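PDB 4HKT: inositol 2-dehydrogenase from Sinorhizobium meliloti, which catalyses the NAD(+)-dependent oxidation of myo-inositol to scyllo-inosose (2-keto-myo-inositol), the first step of myo-inositol degradation to acetyl-CoA. Local coordinates for the interface of chains A and B and the interface of chains A and C. Numbering follows the deposited sequence. Chains: chain A/B/C, Inositol 2-dehydrogenase.

Chain A meets chain B at contact 1 and chain C at contacts 2 and 3. The C-alpha centres of contacts 1 and 2 lie about 17 Å apart, those of contacts 2 and 3 about 20 Å, and those of contacts 1 and 3 about 30 Å. Strand 248-251 links the first two: chain A's copy leads into contact 1, chain C's supplies C:Ala248 to contact 2. Contacts 2 and 3 belong to one two-fold interface, built on strands 144-152, 223-229, 237-244, 188-196 and 211-218 and on residues 326-327. Together they show two kinds of pairing in the deposited four-chain assembly, which may be the natural one.

Contact 1: the interface of chains A and B. Residues chain A 128, 250-252, 254; chain B 256-258.
The backbone of B:Ser258 runs between A:His128 and the end of strand 248-251 of chain A, giving its N to the histidine and its carbonyl O to A:Glu252 N at 3.1 Å. Both chains are Gfo/Idh/MocA oxidoreductases, and the patch brings helix 127-137 and the end of strand 248-251 of chain A against a loop of chain B, at a two-fold contact of the deposited four-chain assembly, perhaps part of the natural oligomer. The bond from B:Ser258 N to ring nitrogen A:His128 ND1 is 3.0 Å long and nearly straight, 171° at the hydrogen. The donor lies close to the imidazole plane, so ND1 acts as acceptor at the ring edge. With CG anti to the carbonyl carbon (chi1 -43°), the ring leaves helix 127-137 with that edge turned to chain B, where A:His128 CE1 also touches B:Val257 CA at 3.9 Å. A phenylalanine in place of A:His128 would probably leave B:Ser258 N without its acceptor and weaken the hold on this segment. One ring face carries the side-chain amide oxygen A:Gln254 OE1, 3.6 Å above the ring centre. The same oxygen lies 3.6 Å from B:Ser258 CB, while the carboxylate oxygen A:Glu252 OE1 is 3.8 Å from that carbon.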
ATOM      1  N   HIS A 128      11.396   8.992  -9.909  1.00 17.53           N
ATOM      2  CA  HIS A 128      10.896   8.953  -8.550  1.00 19.43           C
ATOM      3  C   HIS A 128      11.794   9.751  -7.605  1.00 19.38           C
ATOM      4  O   HIS A 128      11.316  10.603  -6.821  1.00 18.23           O
ATOM      5  CB  HIS A 128      10.724   7.500  -8.104  1.00 21.07           C
ATOM      6  CG  HIS A 128      10.106   6.625  -9.149  1.00 23.18           C
ATOM      7  ND1 HIS A 128       8.757   6.633  -9.418  1.00 25.70           N
ATOM      8  CD2 HIS A 128      10.654   5.751 -10.029  1.00 27.05           C
ATOM      9  CE1 HIS A 128       8.490   5.779 -10.389  1.00 28.97           C
ATOM     10  NE2 HIS A 128       9.630   5.252 -10.802  1.00 27.25           N
ATOM     11  N   ALA A 250       9.181  10.253   0.712  1.00 15.76           N
ATOM     12  CA  ALA A 250       9.840   8.992   0.341  1.00 17.13           C
ATOM     13  C   ALA A 250       9.495   8.500  -1.062  1.00 17.42           C
ATOM     14  O   ALA A 250       8.470   8.834  -1.626  1.00 16.36           O
ATOM     15  CB  ALA A 250       9.535   7.921   1.369  1.00 17.09           C
ATOM     16  N   ALA A 251      10.418   7.745  -1.646  1.00 18.09           N
ATOM     17  CA  ALA A 251      10.216   7.152  -2.915  1.00 19.74           C
ATOM     18  C   ALA A 251      10.128   5.669  -2.712  1.00 21.68           C
ATOM     19  O   ALA A 251      10.958   5.094  -2.015  1.00 21.10           O
ATOM     20  CB  ALA A 251      11.352   7.457  -3.857  1.00 20.68           C
ATOM     21  N   GLU A 252       9.144   5.067  -3.368  1.00 22.37           N
ATOM     22  CA  GLU A 252       8.849   3.627  -3.235  1.00 25.18           C
ATOM     23  C   GLU A 252       9.602   2.764  -4.261  1.00 23.23           C
ATOM     24  O   GLU A 252       9.927   3.197  -5.358  1.00 24.17           O
ATOM     25  CB  GLU A 252       7.336   3.356  -3.436  1.00 29.52           C
ATOM     26  CG  GLU A 252       6.436   3.907  -2.328  1.00 33.53           C
ATOM     27  CD  GLU A 252       5.024   4.232  -2.817  1.00 40.44           C
ATOM     28  OE1 GLU A 252       4.550   3.623  -3.803  1.00 44.18           O
ATOM     29  OE2 GLU A 252       4.384   5.107  -2.205  1.00 42.38           O
ATOM     30  N   GLN A 254      10.233  -0.166  -7.002  1.00 25.77           N
ATOM     31  CA  GLN A 254       9.618  -0.420  -8.298  1.00 25.11           C
ATOM     32  C   GLN A 254       9.672  -1.903  -8.610  1.00 25.31           C
ATOM     33  O   GLN A 254      10.667  -2.571  -8.293  1.00 24.52           O
ATOM     34  CB  GLN A 254      10.370   0.367  -9.374  1.00 27.06           C
ATOM     35  CG  GLN A 254      10.357   1.879  -9.123  1.00 29.29           C
ATOM     36  CD  GLN A 254       8.957   2.418  -9.034  1.00 29.24           C
ATOM     37  OE1 GLN A 254       8.572   3.065  -8.048  1.00 33.44           O
ATOM     38  NE2 GLN A 254       8.164   2.101 -10.026  1.00 26.62           N
TER
ATOM     39  N   PRO B 256       2.520   8.085 -12.773  1.00 26.61           N
ATOM     40  CA  PRO B 256       3.822   8.322 -13.407  1.00 31.27           C
ATOM     41  C   PRO B 256       5.005   8.331 -12.433  1.00 30.73           C
ATOM     42  O   PRO B 256       6.104   7.973 -12.832  1.00 30.67           O
ATOM     43  CB  PRO B 256       3.652   9.704 -14.082  1.00 29.53           C
ATOM     44  CG  PRO B 256       2.546  10.376 -13.316  1.00 29.76           C
ATOM     45  CD  PRO B 256       1.606   9.229 -12.986  1.00 28.38           C
ATOM     46  N   VAL B 257       4.790   8.740 -11.180  1.00 28.98           N
ATOM     47  CA  VAL B 257       5.854   8.645 -10.173  1.00 30.55           C
ATOM     48  C   VAL B 257       5.308   8.102  -8.851  1.00 29.08           C
ATOM     49  O   VAL B 257       4.164   8.378  -8.456  1.00 28.09           O
ATOM     50  CB  VAL B 257       6.649   9.971  -9.980  1.00 34.60           C
ATOM     51  CG1 VAL B 257       7.107  10.551 -11.325  1.00 35.35           C
ATOM     52  CG2 VAL B 257       5.842  11.009  -9.224  1.00 36.44           C
ATOM     53  N   SER B 258       6.122   7.308  -8.178  1.00 26.42           N
ATOM     54  CA  SER B 258       5.705   6.663  -6.943  1.00 25.35           C
ATOM     55  C   SER B 258       6.464   7.280  -5.787  1.00 22.34           C
ATOM     56  O   SER B 258       7.543   6.770  -5.381  1.00 20.16           O
ATOM     57  CB  SER B 258       5.870   5.142  -7.031  1.00 27.01           C
ATOM     58  OG  SER B 258       5.189   4.647  -8.162  1.00 33.23           O
TER

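Contact 2: the interface of chains A and C. Residues chain A 152, 227, 234, 239; chain C 148, 241, 243, 248.
A:Arg152 and A:Arg239 converge on the carboxylate of C:Glu241, whose OE2 forms salt bridges with both. A:Arg239 grips it end-on: NH2 meets the syn lone pair of C:Glu241 OE2 at 2.9 Å, and NH1 reaches C:Glu241 OE1 at 3.2 Å, with guanidinium and carboxylate planes 49° apart. A:Arg152 NH1 instead approaches C:Glu241 OE2 from above the carboxylate plane, at 2.8 Å. This nitrogen also donates to the phenol oxygen A:Tyr234 OH, which receives a poorly directed bond from imidazole nitrogen C:His243 ND1, 2.8 Å long, 118° at the hydrogen and with the hydroxyl well out of the imidazole plane. Packing is close here: C:His243 CB lies over the A:Arg152 guanidinium, and A:Arg152 CD sits 4.0 Å from the imidazole centroid, above its face. C:Ala248 CB packs against A:Tyr234 CE2 at 3.5 Å. The other side is looser and hydrated: one water joins C:Thr148 OG1 to A:Arg152 NH2, while a second links the threonine hydroxyl to A:Ser227 OG. This charged, hydrogen-bonded patch of a two-fold interface in the deposited assembly may support subunit pairing. Apart from loop residue A:Tyr234, it is built on beta strands: 144-152, 223-229 and 237-244 of chain A face 144-152, 237-244 and 248-251 of chain C.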
ATOM      1  N   ARG A 152      19.953  -2.491  -1.689  1.00 17.10           N
ATOM      2  CA  ARG A 152      20.264  -3.898  -1.567  1.00 17.82           C
ATOM      3  C   ARG A 152      20.234  -4.536  -2.985  1.00 18.82           C
ATOM      4  O   ARG A 152      19.242  -4.414  -3.718  1.00 17.95           O
ATOM      5  CB  ARG A 152      19.290  -4.631  -0.628  1.00 17.94           C
ATOM      6  CG  ARG A 152      19.209  -4.016   0.773  1.00 18.60           C
ATOM      7  CD  ARG A 152      18.115  -4.618   1.636  1.00 19.59           C
ATOM      8  NE  ARG A 152      18.254  -4.089   2.976  1.00 19.56           N
ATOM      9  CZ  ARG A 152      17.266  -3.935   3.852  1.00 20.22           C
ATOM     10  NH1 ARG A 152      16.026  -4.317   3.584  1.00 19.76           N
ATOM     11  NH2 ARG A 152      17.528  -3.426   5.043  1.00 20.53           N
ATOM     12  N   SER A 227      22.003   2.238   4.526  1.00 14.11           N
ATOM     13  CA  SER A 227      22.043   0.792   4.754  1.00 15.08           C
ATOM     14  C   SER A 227      22.277   0.103   3.402  1.00 14.55           C
ATOM     15  O   SER A 227      21.523   0.339   2.475  1.00 14.82           O
ATOM     16  CB  SER A 227      20.673   0.321   5.304  1.00 16.28           C
ATOM     17  OG  SER A 227      20.621  -1.078   5.520  1.00 18.65           O
ATOM     18  N   TYR A 234      14.444 -10.786  -2.517  1.00 20.68           N
ATOM     19  CA  TYR A 234      13.292 -10.094  -3.052  1.00 21.63           C
ATOM     20  C   TYR A 234      13.608  -9.071  -4.137  1.00 20.40           C
ATOM     21  O   TYR A 234      12.698  -8.400  -4.631  1.00 20.29           O
ATOM     22  CB  TYR A 234      12.492  -9.419  -1.918  1.00 21.68           C
ATOM     23  CG  TYR A 234      13.330  -8.630  -0.935  1.00 21.53           C
ATOM     24  CD1 TYR A 234      13.549  -7.259  -1.077  1.00 23.11           C
ATOM     25  CD2 TYR A 234      13.890  -9.255   0.161  1.00 22.18           C
ATOM     26  CE1 TYR A 234      14.297  -6.549  -0.111  1.00 23.05           C
ATOM     27  CE2 TYR A 234      14.643  -8.549   1.098  1.00 22.17           C
ATOM     28  CZ  TYR A 234      14.842  -7.210   0.959  1.00 22.13           C
ATOM     29  OH  TYR A 234      15.630  -6.593   1.939  1.00 26.39           O
ATOM     30  N   ARG A 239      15.434   2.493  -1.862  1.00 15.23           N
ATOM     31  CA  ARG A 239      14.521   3.403  -1.180  1.00 14.59           C
ATOM     32  C   ARG A 239      15.247   4.612  -0.699  1.00 13.89           C
ATOM     33  O   ARG A 239      16.414   4.526  -0.326  1.00 14.25           O
ATOM     34  CB  ARG A 239      13.920   2.684  -0.013  1.00 16.12           C
ATOM     35  CG  ARG A 239      12.788   1.758  -0.443  1.00 17.10           C
ATOM     36  CD  ARG A 239      12.316   0.943   0.707  1.00 18.65           C
ATOM     37  NE  ARG A 239      13.261  -0.117   1.096  1.00 19.27           N
ATOM     38  CZ  ARG A 239      13.299  -0.621   2.327  1.00 20.62           C
ATOM     39  NH1 ARG A 239      12.531  -0.119   3.302  1.00 21.19           N
ATOM     40  NH2 ARG A 239      14.099  -1.618   2.600  1.00 19.69           N
TER
ATOM     41  N   THR C 148      16.640  -2.105  10.810  1.00 15.62           N
ATOM     42  CA  THR C 148      16.437  -0.671  10.723  1.00 16.53           C
ATOM     43  C   THR C 148      15.183  -0.295  11.538  1.00 17.09           C
ATOM     44  O   THR C 148      14.091  -0.922  11.411  1.00 16.61           O
ATOM     45  CB  THR C 148      16.283  -0.163   9.270  1.00 19.93           C
ATOM     46  OG1 THR C 148      17.287  -0.745   8.437  1.00 20.85           O
ATOM     47  CG2 THR C 148      16.447   1.370   9.194  1.00 20.81           C
ATOM     48  N   GLU C 241      12.220  -2.901  10.712  1.00 17.56           N
ATOM     49  CA  GLU C 241      12.519  -3.688   9.526  1.00 18.73           C
ATOM     50  C   GLU C 241      13.711  -4.567   9.802  1.00 17.65           C
ATOM     51  O   GLU C 241      14.692  -4.119  10.449  1.00 19.66           O
ATOM     52  CB  GLU C 241      12.774  -2.765   8.338  1.00 21.92           C
ATOM     53  CG  GLU C 241      13.060  -3.580   7.076  1.00 26.28           C
ATOM     54  CD  GLU C 241      13.477  -2.764   5.864  1.00 32.14           C
ATOM     55  OE1 GLU C 241      13.631  -1.536   5.956  1.00 33.20           O
ATOM     56  OE2 GLU C 241      13.635  -3.398   4.791  1.00 38.96           O
ATOM     57  N   HIS C 243      16.258  -7.274   7.736  1.00 16.05           N
ATOM     58  CA  HIS C 243      16.747  -7.921   6.534  1.00 16.51           C
ATOM     59  C   HIS C 243      17.539  -9.125   7.002  1.00 17.05           C
ATOM     60  O   HIS C 243      18.355  -8.998   7.896  1.00 15.33           O
ATOM     61  CB  HIS C 243      17.616  -6.976   5.735  1.00 16.30           C
ATOM     62  CG  HIS C 243      18.240  -7.592   4.521  1.00 17.58           C
ATOM     63  ND1 HIS C 243      17.503  -8.042   3.449  1.00 17.65           N
ATOM     64  CD2 HIS C 243      19.538  -7.815   4.204  1.00 17.95           C
ATOM     65  CE1 HIS C 243      18.313  -8.530   2.536  1.00 18.21           C
ATOM     66  NE2 HIS C 243      19.556  -8.382   2.957  1.00 18.71           N
ATOM     67  N   ALA C 248      13.165 -10.385   3.976  1.00 18.20           N
ATOM     68  CA  ALA C 248      13.034  -9.286   4.910  1.00 18.82           C
ATOM     69  C   ALA C 248      11.635  -9.285   5.485  1.00 19.65           C
ATOM     70  O   ALA C 248      10.698  -9.784   4.863  1.00 21.65           O
ATOM     71  CB  ALA C 248      13.357  -7.924   4.258  1.00 17.99           C
TER
HETATM   72  O   HOH W   1      16.643  -3.417   7.575  1.00 22.04           O
HETATM   73  O   HOH W   2      19.684  -1.684   7.995  1.00 24.07           O

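Contact 3: the interface of chains A and C. Residues chain A 192-194, 215, 326-327; chain C 192, 194, 215, 326-327.
The guanidinium of C:Arg326 has A:Arg326 CB over one face, 4.1 Å above the plane and displaced toward the rim; over the same face, A:Arg326 CD lies 3.8 Å from C:Arg326 NH2. The two guanidinium planes are 33° apart. The chain of A:Arg326 is extended from CG to NE, whereas C:Arg326 bends at chi3 (58°), which turns its flat end back over its partner's aliphatic stem. The charged atoms remain apart, A:Arg326 NE standing 4.8 Å from C:Arg326 NH2. Between the two backbones runs an antiparallel beta bridge, and the CB atoms of A:Arg326 and C:Arg326 meet at 3.8 Å. Of the flat amides, that of A:Gln327 brings OE1 to C:Thr194 CG2 at 3.7 Å. Much of the remaining contact is packing of methyl and methylene groups, with the Thr194 hydroxyls also against the Ile215 CG2 groups. A:Ile215 and C:Ile215 lie alongside one another, pointing opposite ways, CD1 of A:Ile215 lying 3.8 Å from CG1 of C:Ile215. C:Ile215 CG2 is 3.7 Å from A:Thr194 CG2. A:Thr192 and C:Thr192 meet tip to tip, their CG2 methyls unusually close at 3.3 Å; OG1 is modelled beside the backbone N in chain A but anti to it in chain C, a difference to be read with caution. In the deposited four-chain assembly the patch pairs chains A and C about a two-fold axis and probably contributes apolar packing; the structure alone does not show that this is the biological pairing.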
ATOM      1  N   THR A 192      30.623   7.978   9.829  1.00 14.44           N
ATOM      2  CA  THR A 192      30.755   6.914  10.841  0.50 15.16           C
ATOM      3  C   THR A 192      30.186   5.664  10.198  1.00 14.90           C
ATOM      4  O   THR A 192      29.091   5.712   9.662  1.00 15.66           O
ATOM      5  CB  THR A 192      29.898   7.217  12.111  0.50 15.96           C
ATOM      6  OG1 THR A 192      30.380   8.392  12.761  0.50 16.35           O
ATOM      7  CG2 THR A 192      29.940   6.072  13.102  0.50 16.34           C
ATOM      8  N   ALA A 193      30.901   4.554  10.232  1.00 14.63           N
ATOM      9  CA  ALA A 193      30.432   3.374   9.531  1.00 14.54           C
ATOM     10  C   ALA A 193      30.757   2.077  10.248  1.00 13.93           C
ATOM     11  O   ALA A 193      31.719   2.009  10.985  1.00 14.18           O
ATOM     12  CB  ALA A 193      31.076   3.358   8.156  1.00 14.94           C
ATOM     13  N   THR A 194      29.984   1.039   9.966  1.00 14.99           N
ATOM     14  CA  THR A 194      30.239  -0.286  10.466  1.00 14.48           C
ATOM     15  C   THR A 194      30.078  -1.231   9.292  1.00 13.34           C
ATOM     16  O   THR A 194      29.501  -0.883   8.272  1.00 13.06           O
ATOM     17  CB  THR A 194      29.241  -0.689  11.542  1.00 15.27           C
ATOM     18  OG1 THR A 194      27.921  -0.646  10.976  1.00 17.24           O
ATOM     19  CG2 THR A 194      29.333   0.233  12.752  1.00 16.30           C
ATOM     20  N   ILE A 215      26.517   6.493   8.852  1.00 13.63           N
ATOM     21  CA  ILE A 215      25.912   7.753   9.204  1.00 13.62           C
ATOM     22  C   ILE A 215      26.807   8.907   8.737  1.00 14.35           C
ATOM     23  O   ILE A 215      27.989   8.953   9.102  1.00 16.48           O
ATOM     24  CB  ILE A 215      25.699   7.912  10.718  1.00 14.48           C
ATOM     25  CG1 ILE A 215      24.812   6.790  11.298  1.00 15.04           C
ATOM     26  CG2 ILE A 215      24.998   9.241  10.973  1.00 14.94           C
ATOM     27  CD1 ILE A 215      24.949   6.675  12.817  1.00 15.81           C
ATOM     28  N   ARG A 326      35.868   4.664  14.524  1.00 16.01           N
ATOM     29  CA  ARG A 326      35.648   6.052  14.897  1.00 17.34           C
ATOM     30  C   ARG A 326      35.095   6.893  13.756  1.00 17.54           C
ATOM     31  O   ARG A 326      35.177   6.523  12.587  1.00 17.47           O
ATOM     32  CB  ARG A 326      36.924   6.698  15.459  1.00 17.88           C
ATOM     33  CG  ARG A 326      38.012   7.023  14.439  1.00 20.41           C
ATOM     34  CD  ARG A 326      39.299   7.510  15.102  1.00 24.26           C
ATOM     35  NE  ARG A 326      40.326   7.776  14.103  1.00 27.26           N
ATOM     36  CZ  ARG A 326      40.525   8.952  13.480  1.00 29.88           C
ATOM     37  NH1 ARG A 326      39.783  10.023  13.744  1.00 30.61           N
ATOM     38  NH2 ARG A 326      41.484   9.060  12.571  1.00 29.12           N
ATOM     39  N   GLN A 327      34.550   8.044  14.138  1.00 17.82           N
ATOM     40  CA  GLN A 327      34.045   8.996  13.197  1.00 18.67           C
ATOM     41  C   GLN A 327      35.229   9.675  12.505  1.00 18.85           C
ATOM     42  O   GLN A 327      36.184  10.097  13.161  1.00 20.72           O
ATOM     43  CB  GLN A 327      33.173  10.036  13.931  1.00 20.22           C
ATOM     44  CG  GLN A 327      32.425  10.939  13.004  1.00 23.30           C
ATOM     45  CD  GLN A 327      31.662  12.004  13.779  1.00 26.12           C
ATOM     46  OE1 GLN A 327      30.477  11.874  14.003  1.00 32.54           O
ATOM     47  NE2 GLN A 327      32.353  13.030  14.213  1.00 24.84           N
TER
ATOM     48  N   THR C 192      27.783   3.213  17.942  1.00 15.52           N
ATOM     49  CA  THR C 192      28.282   4.464  17.424  1.00 17.36           C
ATOM     50  C   THR C 192      27.088   5.343  17.072  1.00 16.57           C
ATOM     51  O   THR C 192      26.041   4.857  16.583  1.00 14.33           O
ATOM     52  CB  THR C 192      29.301   4.240  16.271  1.00 19.63           C
ATOM     53  OG1 THR C 192      30.058   5.452  16.057  1.00 23.08           O
ATOM     54  CG2 THR C 192      28.610   3.812  15.033  1.00 20.28           C
ATOM     55  N   THR C 194      25.425   9.593  16.360  1.00 15.34           N
ATOM     56  CA  THR C 194      25.551  11.012  16.063  1.00 17.12           C
ATOM     57  C   THR C 194      24.319  11.700  16.607  1.00 15.85           C
ATOM     58  O   THR C 194      23.275  11.077  16.782  1.00 14.07           O
ATOM     59  CB  THR C 194      25.640  11.274  14.564  1.00 18.40           C
ATOM     60  OG1 THR C 194      24.508  10.694  13.925  1.00 21.55           O
ATOM     61  CG2 THR C 194      26.941  10.680  13.974  1.00 19.95           C
ATOM     62  N   ILE C 215      24.196   3.306  15.234  1.00 14.49           N
ATOM     63  CA  ILE C 215      24.472   1.986  14.706  1.00 15.44           C
ATOM     64  C   ILE C 215      24.991   1.099  15.840  1.00 15.49           C
ATOM     65  O   ILE C 215      25.973   1.450  16.516  1.00 15.37           O
ATOM     66  CB  ILE C 215      25.547   1.970  13.603  1.00 15.87           C
ATOM     67  CG1 ILE C 215      25.235   2.926  12.477  1.00 15.65           C
ATOM     68  CG2 ILE C 215      25.691   0.543  13.060  1.00 16.13           C
ATOM     69  CD1 ILE C 215      26.472   3.233  11.616  1.00 15.72           C
ATOM     70  N   ARG C 326      33.608   8.407  18.627  1.00 18.56           N
ATOM     71  CA  ARG C 326      34.053   7.079  18.307  1.00 19.53           C
ATOM     72  C   ARG C 326      33.067   6.012  18.756  1.00 17.91           C
ATOM     73  O   ARG C 326      32.158   6.257  19.551  1.00 14.82           O
ATOM     74  CB  ARG C 326      35.402   6.823  18.911  1.00 21.80           C
ATOM     75  CG  ARG C 326      35.502   6.996  20.405  1.00 24.78           C
ATOM     76  CD  ARG C 326      36.801   6.369  20.936  1.00 29.54           C
ATOM     77  NE  ARG C 326      37.967   6.962  20.284  1.00 29.40           N
ATOM     78  CZ  ARG C 326      38.774   6.383  19.380  1.00 33.27           C
ATOM     79  NH1 ARG C 326      38.619   5.112  18.987  1.00 36.01           N
ATOM     80  NH2 ARG C 326      39.765   7.100  18.862  1.00 28.34           N
ATOM     81  N   GLN C 327      33.319   4.818  18.266  1.00 17.21           N
ATOM     82  CA  GLN C 327      32.576   3.663  18.611  1.00 19.20           C
ATOM     83  C   GLN C 327      32.906   3.286  20.075  1.00 18.60           C
ATOM     84  O   GLN C 327      34.038   3.352  20.486  1.00 17.07           O
ATOM     85  CB  GLN C 327      32.976   2.553  17.650  1.00 22.94           C
ATOM     86  CG  GLN C 327      31.959   1.478  17.427  1.00 26.88           C
ATOM     87  CD  GLN C 327      32.487   0.434  16.437  1.00 28.51           C
ATOM     88  OE1 GLN C 327      33.023  -0.564  16.849  1.00 27.67           O
ATOM     89  NE2 GLN C 327      32.457   0.744  15.159  1.00 35.41           N
TER